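Local coordinates for DUF3248 domain-containing protein (Thermus thermophilus, PDB 2E6X), which is of unknown function but belongs to the DUF3248 family and forms a two-fold symmetric pair of chains in the crystal, at the interface of chains A and B. Coordinates in Å, arbitrary orientation; residue numbers count along the deposited sequence, not the author numbering. Chains: chain A/B, Hypothetical protein TTHA1281.

The interface of chains A and B. Residues chain A 17, 47-48, 50, 53; chain B 2, 5-6, 11.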
# COMPACT_ATOMS: atom_id res chain seq x y z
N MSE A 17 -1.40 4.19 6.37
CA MSE A 17 -2.35 3.11 6.58
C MSE A 17 -2.77 3.03 8.03
O MSE A 17 -2.10 3.55 8.90
CB MSE A 17 -1.74 1.80 6.18
CG MSE A 17 -0.43 1.63 6.87
SE MSE A 17 0.47 0.20 6.10
CE MSE A 17 -0.95 -1.12 6.06
N ASN A 47 -3.97 3.21 14.57
CA ASN A 47 -2.82 2.30 14.54
C ASN A 47 -3.35 0.92 14.88
O ASN A 47 -4.38 0.78 15.54
CB ASN A 47 -1.77 2.65 15.60
CG ASN A 47 -1.26 4.06 15.47
OD1 ASN A 47 -0.95 4.52 14.37
ND2 ASN A 47 -1.18 4.77 16.61
N LEU A 48 -2.67 -0.11 14.40
CA LEU A 48 -3.11 -1.45 14.78
C LEU A 48 -1.90 -2.38 14.70
O LEU A 48 -0.93 -2.09 13.98
CB LEU A 48 -4.28 -1.94 13.89
CG LEU A 48 -3.86 -2.33 12.48
CD1 LEU A 48 -5.09 -2.74 11.68
CD2 LEU A 48 -3.21 -1.17 11.82
N GLU A 50 0.65 -5.33 13.73
CA GLU A 50 0.98 -5.88 12.43
C GLU A 50 0.17 -7.18 12.14
O GLU A 50 -0.22 -7.45 10.99
CB GLU A 50 2.49 -6.14 12.36
CG GLU A 50 2.92 -6.87 11.12
CD GLU A 50 2.83 -8.39 11.23
OE1 GLU A 50 2.72 -8.92 12.35
OE2 GLU A 50 2.90 -9.05 10.19
N MSE A 53 -3.15 -6.34 10.87
CA MSE A 53 -3.03 -5.93 9.47
C MSE A 53 -2.96 -7.15 8.57
O MSE A 53 -3.57 -7.18 7.52
CB MSE A 53 -1.79 -5.07 9.22
CG MSE A 53 -1.82 -3.69 9.85
SE MSE A 53 -0.31 -2.61 9.19
CE MSE A 53 0.20 -3.80 7.75
N GLU B 2 1.10 4.67 11.87
CA GLU B 2 1.45 3.24 11.84
C GLU B 2 2.93 2.91 11.66
O GLU B 2 3.45 2.06 12.35
CB GLU B 2 0.65 2.53 10.74
CG GLU B 2 0.83 1.01 10.73
CD GLU B 2 0.21 0.34 11.93
OE1 GLU B 2 0.47 -0.89 12.13
OE2 GLU B 2 -0.54 1.03 12.68
N LEU B 5 4.72 3.46 14.87
CA LEU B 5 4.39 2.43 15.85
C LEU B 5 5.28 1.20 15.60
O LEU B 5 5.96 0.73 16.49
CB LEU B 5 2.92 2.03 15.74
CG LEU B 5 2.52 0.82 16.60
CD1 LEU B 5 2.37 1.29 18.01
CD2 LEU B 5 1.25 0.19 16.14
N LEU B 6 5.28 0.73 14.36
CA LEU B 6 6.06 -0.44 14.01
C LEU B 6 7.55 -0.19 14.22
O LEU B 6 8.25 -1.09 14.66
CB LEU B 6 5.75 -0.86 12.59
CG LEU B 6 4.27 -1.19 12.36
CD1 LEU B 6 4.11 -1.75 10.94
CD2 LEU B 6 3.79 -2.22 13.39
N GLN B 11 9.85 -3.54 13.94
CA GLN B 11 9.17 -4.16 12.80
C GLN B 11 9.15 -3.19 11.61
O GLN B 11 9.08 -1.96 11.78
CB GLN B 11 7.72 -4.56 13.16
CG GLN B 11 7.61 -5.75 14.11
CD GLN B 11 6.18 -6.00 14.64
OE1 GLN B 11 5.87 -7.10 15.10
NE2 GLN B 11 5.32 -4.99 14.59
O HOH W 1 2.90 -5.22 15.89
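B:Glu2 reaches from the first turn of its helix into chain A and meets A:Leu48 through both carboxylate oxygens, a compact illustration of how one acidic side chain can read a short stretch of partner backbone. The backbone N of A:Leu48 donates to OE2 of B:Glu2 at 3.0 Å, meeting the syn side of that oxygen 20° out of the carboxylate plane. OE1 of B:Glu2 lies 2.6 Å from the carbonyl O of A:Leu48; such closeness would suit a protonated carboxyl group donating to the carbonyl, although the proton is not seen, and two acceptors this close would probably repel each other if the acid carried none. The chain of B:Glu2 starts with CG anti to the backbone N (chi1 -174°) and then bends at chi2 (69°), which turns the carboxylate towards this backbone. The side chain of A:Leu48 crosses it at about a right angle, CD2 of A:Leu48 packing 3.7 Å from the carboxylate carbon CD of B:Glu2. The side chain of A:Met53, a selenomethionine, comes from the direction opposite to that of B:Glu2, and its SE lies 3.5 Å from OE1 of B:Glu2. A:Asn47 runs antiparallel alongside B:Glu2, and its CB also touches CD2 of B:Leu5 at 3.9 Å. Replacing B:Glu2 by alanine is likely to leave the N-H of A:Leu48 without its partner across the interface and to open a gap beside A:Met53. Farther along, a water joins NE2 of B:Gln11, at 2.8 Å, to the backbone N of A:Glu50. In the fold, helix 2-8 of chain B lies against the loop leading into helix 50-58 of chain A, with A:Met17 of strand 13-19 bordering the patch; two-fold symmetry repeats the contact, consistent with a dimer, though the structure alone does not prove one.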